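Local atomic coordinates of Glyco_hydro_cc domain-containing protein (Cryptococcus neoformans, PDB entry 6UBC), a protein that binds oligosaccharides, probably of the beta-1,3-glucan type, and belongs to glycoside hydrolase family 128, subgroup VII. Residues G205-D210 with Y411-G416; D209-F214 with W421-N426; A288-L293 with S326-Q331. All blocks are in the same frame, centred on the assembly; numbering follows the deposited sequence.

Interaction 1: residues G205-D210 with Y411-G416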
loop_
_atom_site.group_PDB
_atom_site.type_symbol
_atom_site.label_atom_id
_atom_site.label_comp_id
_atom_site.label_asym_id
_atom_site.label_seq_id
_atom_site.Cartn_x
_atom_site.Cartn_y
_atom_site.Cartn_z
ATOM N N GLY A 205 -6.254 -4.300 -5.778
ATOM C CA GLY A 205 -6.782 -4.390 -4.433
ATOM C C GLY A 205 -7.430 -3.074 -4.009
ATOM O O GLY A 205 -7.567 -2.153 -4.831
ATOM N N VAL A 206 -7.672 -2.956 -2.713
ATOM C CA VAL A 206 -8.199 -1.665 -2.215
ATOM C C VAL A 206 -7.737 -1.461 -0.786
ATOM O O VAL A 206 -7.518 -2.458 -0.090
ATOM C CB VAL A 206 -9.714 -1.582 -2.403
ATOM C CG1 VAL A 206 -10.441 -2.383 -1.321
ATOM C CG2 VAL A 206 -10.168 -0.090 -2.411
ATOM N N SER A 207 -7.658 -0.199 -0.388
ATOM C CA SER A 207 -7.398 0.251 0.985
ATOM C C SER A 207 -8.729 0.694 1.587
ATOM O O SER A 207 -9.478 1.370 0.873
ATOM C CB SER A 207 -6.364 1.364 0.975
ATOM O OG SER A 207 -6.848 2.533 0.311
ATOM N N GLY A 208 -9.036 0.230 2.802
ATOM C CA GLY A 208 -10.261 0.596 3.521
ATOM C C GLY A 208 -11.279 -0.531 3.422
ATOM O O GLY A 208 -11.132 -1.442 2.535
ATOM N N ASP A 209 -12.274 -0.498 4.291
ATOM C CA ASP A 209 -13.322 -1.557 4.344
ATOM C C ASP A 209 -14.586 -1.182 3.590
ATOM O O ASP A 209 -15.173 -2.070 2.964
ATOM C CB ASP A 209 -13.663 -1.811 5.813
ATOM C CG ASP A 209 -12.469 -2.388 6.569
ATOM O OD1 ASP A 209 -11.942 -3.486 6.190
ATOM O OD2 ASP A 209 -12.075 -1.768 7.583
ATOM N N ASP A 210 -14.940 0.085 3.554
ATOM C CA ASP A 210 -16.204 0.509 2.908
ATOM C C ASP A 210 -16.226 0.076 1.452
ATOM O O ASP A 210 -17.285 -0.289 0.951
ATOM C CB ASP A 210 -16.401 2.008 3.051
ATOM C CG ASP A 210 -16.796 2.414 4.458
ATOM O OD1 ASP A 210 -17.034 1.524 5.293
ATOM O OD2 ASP A 210 -16.897 3.628 4.684
ATOM N N TYR A 411 -6.030 1.398 -4.866
ATOM C CA TYR A 411 -6.606 2.751 -4.791
ATOM C C TYR A 411 -6.544 3.292 -3.364
ATOM O O TYR A 411 -7.013 2.630 -2.402
ATOM C CB TYR A 411 -8.006 2.663 -5.335
ATOM C CG TYR A 411 -8.694 3.962 -5.642
ATOM C CD1 TYR A 411 -9.199 4.769 -4.619
ATOM C CD2 TYR A 411 -8.842 4.392 -6.932
ATOM C CE1 TYR A 411 -9.889 5.927 -4.912
ATOM C CE2 TYR A 411 -9.546 5.538 -7.244
ATOM C CZ TYR A 411 -10.037 6.332 -6.233
ATOM O OH TYR A 411 -10.736 7.456 -6.545
ATOM N N SER A 412 -6.008 4.509 -3.187
ATOM C CA SER A 412 -5.894 5.102 -1.844
ATOM C C SER A 412 -7.254 5.619 -1.416
ATOM O O SER A 412 -7.824 6.426 -2.175
ATOM C CB SER A 412 -4.888 6.200 -1.830
ATOM O OG SER A 412 -4.822 6.732 -0.529
ATOM N N THR A 413 -7.736 5.288 -0.191
ATOM C CA THR A 413 -8.917 5.978 0.398
ATOM C C THR A 413 -8.456 6.742 1.652
ATOM O O THR A 413 -9.216 6.931 2.568
ATOM C CB THR A 413 -10.052 4.967 0.657
ATOM O OG1 THR A 413 -9.625 4.040 1.659
ATOM C CG2 THR A 413 -10.525 4.287 -0.614
ATOM N N GLY A 414 -7.214 7.105 1.684
ATOM C CA GLY A 414 -6.577 7.791 2.813
ATOM C C GLY A 414 -7.063 9.229 2.945
ATOM O O GLY A 414 -7.794 9.763 2.082
ATOM N N GLU A 415 -6.485 9.901 3.923
ATOM C CA GLU A 415 -6.835 11.301 4.271
ATOM C C GLU A 415 -6.035 12.225 3.388
ATOM O O GLU A 415 -5.027 11.805 2.841
ATOM C CB GLU A 415 -6.497 11.606 5.742
ATOM C CG GLU A 415 -7.607 11.171 6.700
ATOM C CD GLU A 415 -8.992 11.245 6.073
ATOM O OE1 GLU A 415 -9.279 12.281 5.397
ATOM O OE2 GLU A 415 -9.754 10.256 6.186
ATOM N N GLY A 416 -6.477 13.463 3.289
ATOM C CA GLY A 416 -5.712 14.539 2.627
ATOM C C GLY A 416 -5.859 14.535 1.120
ATOM O O GLY A 416 -4.968 15.093 0.456
#

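Interaction 2: residues D209-F214 with W421-N426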
loop_
_atom_site.group_PDB
_atom_site.type_symbol
_atom_site.label_atom_id
_atom_site.label_comp_id
_atom_site.label_asym_id
_atom_site.label_seq_id
_atom_site.Cartn_x
_atom_site.Cartn_y
_atom_site.Cartn_z
ATOM N N ASP A 209 -12.274 -0.498 4.291
ATOM C CA ASP A 209 -13.322 -1.557 4.344
ATOM C C ASP A 209 -14.586 -1.182 3.590
ATOM O O ASP A 209 -15.173 -2.070 2.964
ATOM C CB ASP A 209 -13.663 -1.811 5.813
ATOM C CG ASP A 209 -12.469 -2.388 6.569
ATOM O OD1 ASP A 209 -11.942 -3.486 6.190
ATOM O OD2 ASP A 209 -12.075 -1.768 7.583
ATOM N N ASP A 210 -14.940 0.085 3.554
ATOM C CA ASP A 210 -16.204 0.509 2.908
ATOM C C ASP A 210 -16.226 0.076 1.452
ATOM O O ASP A 210 -17.285 -0.289 0.951
ATOM C CB ASP A 210 -16.401 2.008 3.051
ATOM C CG ASP A 210 -16.796 2.414 4.458
ATOM O OD1 ASP A 210 -17.034 1.524 5.293
ATOM O OD2 ASP A 210 -16.897 3.628 4.684
ATOM N N PRO A 211 -15.101 0.120 0.702
ATOM C CA PRO A 211 -15.155 -0.282 -0.705
ATOM C C PRO A 211 -15.382 -1.771 -0.987
ATOM O O PRO A 211 -15.801 -2.102 -2.120
ATOM C CB PRO A 211 -13.796 0.159 -1.287
ATOM C CG PRO A 211 -13.335 1.265 -0.340
ATOM C CD PRO A 211 -13.834 0.802 1.031
ATOM N N LEU A 212 -15.167 -2.647 -0.001
ATOM C CA LEU A 212 -15.058 -4.092 -0.313
ATOM C C LEU A 212 -16.351 -4.619 -0.928
ATOM O O LEU A 212 -16.286 -5.387 -1.898
ATOM C CB LEU A 212 -14.725 -4.925 0.936
ATOM C CG LEU A 212 -13.344 -4.691 1.537
ATOM C CD1 LEU A 212 -13.206 -5.532 2.783
ATOM C CD2 LEU A 212 -12.249 -4.972 0.531
ATOM N N SER A 213 -17.500 -4.283 -0.341
ATOM C CA SER A 213 -18.801 -4.826 -0.781
ATOM C C SER A 213 -18.967 -4.458 -2.262
ATOM O O SER A 213 -19.647 -5.205 -2.987
ATOM C CB SER A 213 -19.937 -4.413 0.065
ATOM O OG SER A 213 -20.053 -3.015 0.079
ATOM N N PHE A 214 -18.406 -3.334 -2.700
ATOM C CA PHE A 214 -18.564 -2.823 -4.088
ATOM C C PHE A 214 -17.595 -3.496 -5.044
ATOM O O PHE A 214 -17.991 -3.724 -6.221
ATOM C CB PHE A 214 -18.399 -1.316 -4.212
ATOM C CG PHE A 214 -19.467 -0.516 -3.526
ATOM C CD1 PHE A 214 -20.676 -0.233 -4.141
ATOM C CD2 PHE A 214 -19.249 -0.040 -2.237
ATOM C CE1 PHE A 214 -21.644 0.527 -3.478
ATOM C CE2 PHE A 214 -20.224 0.723 -1.578
ATOM C CZ PHE A 214 -21.423 0.999 -2.193
ATOM N N TRP A 421 -11.712 12.553 -5.399
ATOM C CA TRP A 421 -10.970 11.280 -5.287
ATOM C C TRP A 421 -11.736 10.276 -4.393
ATOM O O TRP A 421 -11.571 9.034 -4.575
ATOM C CB TRP A 421 -9.544 11.576 -4.776
ATOM C CG TRP A 421 -8.686 10.334 -4.830
ATOM C CD1 TRP A 421 -8.522 9.416 -3.859
ATOM C CD2 TRP A 421 -8.168 9.732 -6.024
ATOM N NE1 TRP A 421 -7.772 8.362 -4.305
ATOM C CE2 TRP A 421 -7.555 8.525 -5.648
ATOM C CE3 TRP A 421 -8.069 10.139 -7.364
ATOM C CZ2 TRP A 421 -6.955 7.653 -6.558
ATOM C CZ3 TRP A 421 -7.442 9.297 -8.272
ATOM C CH2 TRP A 421 -6.876 8.067 -7.876
ATOM N N ASP A 422 -12.610 10.723 -3.482
ATOM C CA ASP A 422 -13.326 9.774 -2.591
ATOM C C ASP A 422 -13.935 8.639 -3.437
ATOM O O ASP A 422 -14.574 8.939 -4.465
ATOM C CB ASP A 422 -14.436 10.452 -1.775
ATOM C CG ASP A 422 -14.030 11.349 -0.613
ATOM O OD1 ASP A 422 -12.903 11.265 -0.191
ATOM O OD2 ASP A 422 -14.881 12.166 -0.211
ATOM N N MET A 423 -13.693 7.387 -3.040
ATOM C CA MET A 423 -14.299 6.215 -3.714
ATOM C C MET A 423 -15.745 6.042 -3.235
ATOM O O MET A 423 -16.551 5.553 -4.027
ATOM C CB MET A 423 -13.469 4.966 -3.401
ATOM C CG MET A 423 -14.084 3.646 -3.928
ATOM S SD MET A 423 -12.733 2.395 -3.812
ATOM C CE MET A 423 -11.944 2.662 -5.392
ATOM N N ILE A 424 -16.002 6.323 -1.951
ATOM C CA ILE A 424 -17.322 6.146 -1.278
ATOM C C ILE A 424 -17.781 7.497 -0.736
ATOM O O ILE A 424 -16.959 8.253 -0.148
ATOM C CB ILE A 424 -17.269 5.063 -0.181
ATOM C CG1 ILE A 424 -16.680 3.721 -0.641
ATOM C CG2 ILE A 424 -18.663 4.894 0.427
ATOM C CD1 ILE A 424 -17.524 2.973 -1.667
ATOM N N SER A 425 -19.052 7.825 -0.918
ATOM C CA SER A 425 -19.636 9.076 -0.409
ATOM C C SER A 425 -21.095 8.806 -0.006
ATOM O O SER A 425 -21.868 8.250 -0.820
ATOM C CB SER A 425 -19.503 10.122 -1.425
ATOM O OG SER A 425 -20.049 11.323 -0.906
ATOM N N ASN A 426 -21.407 9.004 1.270
ATOM C CA ASN A 426 -22.748 8.680 1.834
ATOM C C ASN A 426 -23.162 7.248 1.422
ATOM O O ASN A 426 -24.289 7.087 0.980
ATOM C CB ASN A 426 -23.782 9.738 1.433
ATOM C CG ASN A 426 -23.415 11.116 1.949
ATOM O OD1 ASN A 426 -23.458 12.081 1.197
ATOM N ND2 ASN A 426 -22.999 11.220 3.205
#

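Interaction 3: residues A288-L293 with S326-Q331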
loop_
_atom_site.group_PDB
_atom_site.type_symbol
_atom_site.label_atom_id
_atom_site.label_comp_id
_atom_site.label_asym_id
_atom_site.label_seq_id
_atom_site.Cartn_x
_atom_site.Cartn_y
_atom_site.Cartn_z
ATOM N N ALA A 288 16.183 4.179 13.172
ATOM C CA ALA A 288 16.733 3.157 14.071
ATOM C C ALA A 288 15.601 2.499 14.852
ATOM O O ALA A 288 15.695 1.246 15.067
ATOM C CB ALA A 288 17.788 3.745 15.003
ATOM N N ASP A 289 14.624 3.276 15.330
ATOM C CA ASP A 289 13.460 2.724 16.070
ATOM C C ASP A 289 12.665 1.811 15.127
ATOM O O ASP A 289 12.191 0.716 15.546
ATOM C CB ASP A 289 12.546 3.807 16.630
ATOM C CG ASP A 289 13.320 4.644 17.646
ATOM O OD1 ASP A 289 14.156 4.070 18.295
ATOM O OD2 ASP A 289 13.154 5.850 17.692
ATOM N N ALA A 290 12.537 2.219 13.858
ATOM C CA ALA A 290 11.685 1.415 12.951
ATOM C C ALA A 290 12.361 0.074 12.646
ATOM O O ALA A 290 11.654 -0.991 12.515
ATOM C CB ALA A 290 11.404 2.182 11.703
ATOM N N ALA A 291 13.679 0.125 12.463
ATOM C CA ALA A 291 14.462 -1.079 12.117
ATOM C C ALA A 291 14.285 -2.114 13.232
ATOM O O ALA A 291 13.997 -3.269 12.940
ATOM C CB ALA A 291 15.907 -0.710 11.912
ATOM N N SER A 292 14.491 -1.691 14.484
ATOM C CA SER A 292 14.369 -2.566 15.667
ATOM C C SER A 292 12.943 -3.147 15.738
ATOM O O SER A 292 12.829 -4.359 15.965
ATOM C CB SER A 292 14.763 -1.868 16.942
ATOM O OG SER A 292 14.622 -2.846 17.985
ATOM N N LEU A 293 11.885 -2.359 15.486
ATOM C CA LEU A 293 10.480 -2.844 15.578
ATOM C C LEU A 293 10.205 -3.857 14.457
ATOM O O LEU A 293 9.573 -4.872 14.708
ATOM C CB LEU A 293 9.533 -1.650 15.513
ATOM C CG LEU A 293 8.056 -1.990 15.644
ATOM C CD1 LEU A 293 7.807 -2.715 16.944
ATOM C CD2 LEU A 293 7.219 -0.691 15.594
ATOM N N SER A 326 16.622 3.679 2.665
ATOM C CA SER A 326 17.985 3.153 2.385
ATOM C C SER A 326 18.699 2.907 3.708
ATOM O O SER A 326 19.392 1.862 3.833
ATOM C CB SER A 326 18.778 4.024 1.465
ATOM O OG SER A 326 18.983 5.338 1.981
ATOM N N ALA A 327 18.579 3.823 4.650
ATOM C CA ALA A 327 19.205 3.592 5.977
ATOM C C ALA A 327 18.500 2.447 6.696
ATOM O O ALA A 327 19.175 1.643 7.338
ATOM C CB ALA A 327 19.220 4.826 6.828
ATOM N N PHE A 328 17.185 2.379 6.641
ATOM C CA PHE A 328 16.379 1.303 7.267
ATOM C C PHE A 328 16.854 -0.043 6.718
ATOM O O PHE A 328 17.054 -1.002 7.462
ATOM C CB PHE A 328 14.889 1.553 6.970
ATOM C CG PHE A 328 13.908 0.477 7.356
ATOM C CD1 PHE A 328 13.406 0.396 8.662
ATOM C CD2 PHE A 328 13.448 -0.461 6.423
ATOM C CE1 PHE A 328 12.534 -0.626 9.019
ATOM C CE2 PHE A 328 12.542 -1.436 6.788
ATOM C CZ PHE A 328 12.086 -1.530 8.081
ATOM N N SER A 329 17.059 -0.127 5.414
ATOM C CA SER A 329 17.472 -1.368 4.722
ATOM C C SER A 329 18.835 -1.826 5.228
ATOM O O SER A 329 19.039 -3.068 5.373
ATOM C CB SER A 329 17.493 -1.151 3.206
ATOM O OG SER A 329 17.857 -2.357 2.498
ATOM N N SER A 330 19.722 -0.873 5.464
ATOM C CA SER A 330 21.071 -1.098 6.018
ATOM C C SER A 330 20.993 -1.664 7.424
ATOM O O SER A 330 21.790 -2.583 7.721
ATOM C CB SER A 330 21.862 0.151 6.019
ATOM O OG SER A 330 22.140 0.438 4.682
ATOM N N GLN A 331 20.065 -1.183 8.235
ATOM C CA GLN A 331 19.962 -1.500 9.695
ATOM C C GLN A 331 19.149 -2.759 10.014
ATOM O O GLN A 331 19.462 -3.383 10.992
ATOM C CB GLN A 331 19.394 -0.299 10.423
ATOM C CG GLN A 331 20.378 0.879 10.287
ATOM C CD GLN A 331 19.936 2.120 11.038
ATOM O OE1 GLN A 331 19.353 2.029 12.120
ATOM N NE2 GLN A 331 20.260 3.282 10.475
#

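Interaction 1: residues G205-D210 with Y411-G416
Val206 and Tyr411 lie abreast with their CA atoms 5.4 Å apart, where the parallel strands 204-207 and 406-411, the first and last of a (beta/alpha)8 barrel, come together and close the ring. Just beyond this pair, the seam is held by side chains. The hydroxyl of Ser207 is gripped from two directions: OG donates to Tyr411 O at 2.7 Å, in the carbonyl plane and on a lone pair, and accepts from Thr413 N at 2.9 Å over a bent N-H path of 143°. Because OG sits between the backbone N and the carbonyl carbon (chi1 65°), it projects across the seam and bridges two residues of the outgoing chain. Thr413 donates a second time, from its side chain: OG1 gives a hydrogen bond to Ser207 O at 2.8 Å, coming from well above the carbonyl plane and not along a lone pair, while its CG2 rests 3.4 Å from that same Ser207 O. An ST turn, in which Ser412 OG accepts from Gly414 N, bends the chain as it leaves the strand. Around this buried seam, Val206 packs on Leu212 and Leu215 of helix 212-215, the Tyr411 ring stacks on Trp421, and Gly208 bonds through its backbone to Tyr223 of strand 221-223.

Interaction 2: residues D209-F214 with W421-N426
Pro211 and Met423 meet at the rim of the (beta/alpha)8 barrel, where the loop and short helix that follow the first strand pack against the antiparallel hairpin of strands 424-425 and 428-429, which comes after the last. The contact is wholly apolar and shows how unevenly such an interface can be filled. Its buried side is closely fitted: Met423 SD lies 3.5 Å from Pro211 CB and 3.7 Å from Pro211 CG. Met423 reaches the proline with CG anti to its backbone N (chi1 174°) before bending at the sulfur, and the same side chain also touches Val206 of the first strand. Ile424, with more surface covered than any other residue here, lies between this buried part and the solvent. Its CG1 is a looser 4.2 Å from Pro211 CG, and at the solvent margin it passes Asp210 CB at 4.1 Å, with only the methylene of that exposed aspartate taking part. Leu429 of the hairpin touches Met423, Ile424 and Phe214 alike. The contact tightens again at the partly exposed end, where Phe214 comes toward Ile424 from the opposite direction and the methyl CD1 of Ile424 nestles obliquely against its ring, 3.5 Å from both Phe214 CD2 and Phe214 CE2.

Interaction 3: residues A288-L293 with S326-Q331
Ala291 and Phe328 are the residues whose CA atoms come nearest across the two segments, 5.7 Å apart, and they join two helices of the outer layer of the (beta/alpha)8 barrel: helix 287-298, which forms the crossover between the parallel strands 268-270 and 307-309, and helix 324-331, which follows strand 307-309. The segment axes come within 9.0 Å of each other at a signed crossing angle of -44°. The close approach is possible here because the facing residues of helix 287-298 are alanines, met by the large ring of Phe328, which brings its ring atoms CD1 and CE1 against them. Ring atom CE1 lies 3.7 Å from Ala291 CA and 4.0 Å from Ala290 CB, while Ala290 O stands at the ring edge, near its plane. Although the CB of Phe328 does not itself point at the other helix, CG is anti to the backbone N (chi1 172°), which carries the ring end across the gap. One turn further on, Gln331 CB meets Ala291 CB at 3.8 Å, methylene against methyl.

A second shell packs round the ring. Trp294, on the same helix as the alanines, meets Phe328 edge-to-face; Trp324, one turn before it on its own helix, lies with its ring plane at about 25° to that of the phenylalanine; Pro311 also touches it. Ile285 touches Ala290, and Ile332 touches Ala291. Toward solvent the contact ends at the exposed residues Ala288 and Gln331; Val287 touches Gln331 as well. The glutamine chain, extended beyond CG, reaches across toward the start of segment 288-293, where its amide oxygen OE1 comes to 3.5 Å from Ala288 CA.

Overall arrangement
Interactions 1 and 2 form one continuous region, their centres about 8 Å apart, sharing Asp209 and Asp210. They are joined by direct contacts: Tyr411 OH bonds to Trp421 O, Ser412 O accepts from Trp421 NE1, and Tyr411 CG packs 3.5 Å from Met423 CE. The strand closure and the hairpin contact are thus directly joined. Both lie at the C-terminal ends of the strands, the end where glycoside hydrolase barrels carry their sugar-binding cleft. Interaction 3 lies across the chain's centre, about 27 Å from interaction 1 and 34 Å from interaction 2, centre to centre, and joins helices from the middle of the barrel sequence.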